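Local coordinates for UDP-N-acetylglucosamine 4,6-dehydratase (Vibrio fischeri, PDB 3PVZ), which probably acts as an NAD-dependent lyase, removing water from the sugar of UDP-N-acetylglucosamine, at residues Ala121-Arg126 against Ala204-Ser209. Residues are numbered along the deposited sequence; the frame is centred on the assembly and turned at random. Where two conformers were deposited one is given.
With NAD (nicotinamide-adenine-dinucleotide), chain E.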
loop_
_atom_site.group_PDB
_atom_site.type_symbol
_atom_site.label_atom_id
_atom_site.label_comp_id
_atom_site.label_asym_id
_atom_site.label_seq_id
_atom_site.Cartn_x
_atom_site.Cartn_y
_atom_site.Cartn_z
ATOM N N ALA A 121 3.811 8.228 2.649
ATOM C CA ALA A 121 4.242 7.979 4.057
ATOM C C ALA A 121 3.988 6.563 4.456
ATOM O O ALA A 121 3.191 5.870 3.823
ATOM C CB ALA A 121 3.499 8.854 5.062
ATOM N N LEU A 122 4.679 6.171 5.525
ATOM C CA LEU A 122 4.216 5.138 6.429
ATOM C C LEU A 122 3.698 5.867 7.646
ATOM O O LEU A 122 4.422 6.712 8.193
ATOM C CB LEU A 122 5.342 4.186 6.868
ATOM C CG LEU A 122 5.354 2.874 6.111
ATOM C CD1 LEU A 122 5.956 3.141 4.717
ATOM C CD2 LEU A 122 6.143 1.833 6.883
ATOM N N LYS A 123 2.449 5.574 8.031
ATOM C CA LYS A 123 1.756 6.385 9.025
ATOM C C LYS A 123 1.258 5.629 10.255
ATOM O O LYS A 123 0.889 6.291 11.213
ATOM C CB LYS A 123 0.571 7.151 8.396
ATOM C CG LYS A 123 -0.580 6.238 7.905
ATOM C CD LYS A 123 -1.876 6.981 7.675
ATOM C CE LYS A 123 -2.952 6.036 7.093
ATOM N NZ LYS A 123 -4.226 6.807 6.756
ATOM N N HIS A 124 1.241 4.283 10.239
ATOM C CA HIS A 124 0.710 3.501 11.363
ATOM C C HIS A 124 1.694 3.400 12.499
ATOM O O HIS A 124 2.832 2.971 12.326
ATOM C CB HIS A 124 0.243 2.118 10.905
ATOM C CG HIS A 124 -1.022 2.180 10.127
ATOM N ND1 HIS A 124 -2.257 2.201 10.732
ATOM C CD2 HIS A 124 -1.244 2.340 8.797
ATOM C CE1 HIS A 124 -3.191 2.351 9.805
ATOM N NE2 HIS A 124 -2.602 2.427 8.620
ATOM N N VAL A 125 1.249 3.833 13.669
ATOM C CA VAL A 125 2.083 3.875 14.880
ATOM C C VAL A 125 2.780 2.518 15.136
ATOM O O VAL A 125 3.942 2.474 15.517
ATOM C CB VAL A 125 1.214 4.340 16.095
ATOM C CG1 VAL A 125 1.924 4.063 17.441
ATOM C CG2 VAL A 125 0.873 5.799 15.927
ATOM N N ARG A 126 2.053 1.441 14.862
ATOM C CA ARG A 126 2.530 0.075 15.028
ATOM C C ARG A 126 3.660 -0.287 14.067
ATOM O O ARG A 126 4.313 -1.299 14.230
ATOM C CB ARG A 126 1.355 -0.886 14.812
ATOM C CG ARG A 126 0.680 -0.765 13.420
ATOM C CD ARG A 126 -0.844 -0.557 13.537
ATOM N NE ARG A 126 -1.259 0.821 13.278
ATOM C CZ ARG A 126 -1.299 1.782 14.201
ATOM N NH1 ARG A 126 -0.978 1.510 15.456
ATOM N NH2 ARG A 126 -1.675 3.019 13.880
ATOM N N ALA A 204 -11.917 11.660 7.656
ATOM C CA ALA A 204 -12.921 10.579 7.854
ATOM C C ALA A 204 -12.795 9.519 6.781
ATOM O O ALA A 204 -12.769 9.821 5.608
ATOM C CB ALA A 204 -14.335 11.130 7.881
ATOM N N PHE A 205 -12.687 8.282 7.206
ATOM C CA PHE A 205 -12.679 7.125 6.334
ATOM C C PHE A 205 -11.399 6.962 5.538
ATOM O O PHE A 205 -11.308 6.080 4.701
ATOM C CB PHE A 205 -13.949 7.041 5.456
ATOM C CG PHE A 205 -15.196 6.849 6.275
ATOM C CD1 PHE A 205 -15.929 7.951 6.726
ATOM C CD2 PHE A 205 -15.582 5.583 6.689
ATOM C CE1 PHE A 205 -17.070 7.780 7.543
ATOM C CE2 PHE A 205 -16.699 5.402 7.500
ATOM C CZ PHE A 205 -17.451 6.506 7.928
ATOM N N SER A 206 -10.377 7.752 5.860
ATOM C CA SER A 206 -9.096 7.552 5.205
ATOM C C SER A 206 -8.675 6.075 5.369
ATOM O O SER A 206 -9.016 5.404 6.359
ATOM C CB SER A 206 -8.050 8.533 5.721
ATOM O OG SER A 206 -7.704 8.284 7.050
ATOM N N ASP A 207 -8.012 5.578 4.338
ATOM C CA ASP A 207 -7.519 4.212 4.276
ATOM C C ASP A 207 -6.731 3.839 5.522
ATOM O O ASP A 207 -5.939 4.624 6.014
ATOM C CB ASP A 207 -6.619 4.032 3.031
ATOM C CG ASP A 207 -6.475 2.562 2.593
ATOM O OD1 ASP A 207 -7.201 1.681 3.132
ATOM O OD2 ASP A 207 -5.655 2.287 1.668
ATOM N N GLY A 208 -6.934 2.628 6.021
ATOM C CA GLY A 208 -6.256 2.205 7.223
ATOM C C GLY A 208 -6.826 2.714 8.561
ATOM O O GLY A 208 -6.417 2.235 9.604
ATOM N N SER A 209 -7.732 3.689 8.532
ATOM C CA SER A 209 -8.301 4.271 9.746
ATOM C C SER A 209 -9.363 3.341 10.343
ATOM O O SER A 209 -9.913 2.473 9.663
ATOM C CB SER A 209 -8.964 5.594 9.425
ATOM O OG SER A 209 -10.231 5.425 8.755
HETATM P PA NAD E . -2.325 6.742 3.139
HETATM O O1A NAD E . -1.833 5.468 3.744
HETATM O O2A NAD E . -3.728 6.569 2.641
HETATM O O5B NAD E . -1.603 7.048 1.756
HETATM C C5B NAD E . -0.159 7.068 1.790
HETATM C C4B NAD E . 0.218 6.771 0.334
HETATM O O4B NAD E . 1.615 6.774 0.129
HETATM C C3B NAD E . -0.312 5.361 -0.079
HETATM O O3B NAD E . -1.087 5.428 -1.258
HETATM C C2B NAD E . 0.994 4.556 -0.274
HETATM O O2B NAD E . 0.880 3.455 -1.167
HETATM C C1B NAD E . 1.899 5.717 -0.749
HETATM N N9A NAD E . 3.305 5.376 -0.592
HETATM C C8A NAD E . 3.922 4.969 0.527
HETATM N N7A NAD E . 5.165 4.695 0.302
HETATM C C5A NAD E . 5.411 5.018 -1.005
HETATM C C6A NAD E . 6.526 4.944 -1.834
HETATM N N6A NAD E . 7.710 4.546 -1.262
HETATM N N1A NAD E . 6.436 5.301 -3.111
HETATM C C2A NAD E . 5.276 5.697 -3.625
HETATM N N3A NAD E . 4.197 5.754 -2.884
HETATM C C4A NAD E . 4.228 5.433 -1.598
HETATM O O3 NAD E . -2.138 7.933 4.205
HETATM P PN NAD E . -3.095 9.248 4.104
HETATM O O1N NAD E . -4.275 9.101 5.050
HETATM O O2N NAD E . -3.512 9.737 2.779
HETATM O O5D NAD E . -2.139 10.312 4.930
HETATM C C5D NAD E . -1.106 10.830 4.106
HETATM C C4D NAD E . -0.227 11.771 4.939
HETATM O O4D NAD E . -1.063 12.630 5.777
HETATM C C3D NAD E . 0.640 10.950 5.919
HETATM O O3D NAD E . 1.883 11.607 6.257
HETATM C C2D NAD E . -0.206 10.959 7.212
HETATM O O2D NAD E . 0.586 10.753 8.391
HETATM C C1D NAD E . -0.777 12.376 7.181
HETATM N N1N NAD E . -1.972 12.520 8.026
HETATM C C2N NAD E . -3.048 11.776 7.741
HETATM C C3N NAD E . -4.201 11.881 8.490
HETATM C C7N NAD E . -5.384 11.050 8.210
HETATM O O7N NAD E . -6.330 11.165 8.986
HETATM N N7N NAD E . -5.441 10.180 7.190
HETATM C C4N NAD E . -4.242 12.793 9.574
HETATM C C5N NAD E . -3.114 13.556 9.826
HETATM C C6N NAD E . -1.975 13.393 9.037
#
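His-124 and Gly-208 mark the nearest backbone approach of 121-126 to 204-209, 8.2 Å between their CA atoms, so side chains must span the gap. Lys-123 does most of this: its chain runs extended beyond CG and carries NZ to the carbonyl of Asp-207, NZ to O 2.9 Å, arriving almost head-on at a C=O...N angle of 169°. The same ammonium donates to O1N of NAD, also 2.9 Å from NZ, so one charge ties cofactor phosphate to protein backbone. Ser-206 holds the far end of the nicotinamide half: its OG accepts from the carboxamide N7N of NAD at 3.0 Å, nearly straight at 169°. The first segment lies in the loop after strand 115-118 of the Rossmann-type sheet and turns into a 3-10 segment at Val-125; the second leads into helix 210-219, and together they line the nicotinamide-diphosphate part of the NAD site. A type II turn, Ser-206 to Ser-209, shapes the second loop; Ser-206 O receives both N and OG of Ser-209, the latter at 2.7 Å, and Ser-209 OG also N-caps the helix at His-212. The His-124 ring presents its edge to Gly-208, with CE1 3.2 Å from Gly-208 O. His-124 NE2 is hydrogen-bonded to Asn-71 OD1 of the second subunit, whose ND2 in turn bonds this NAD.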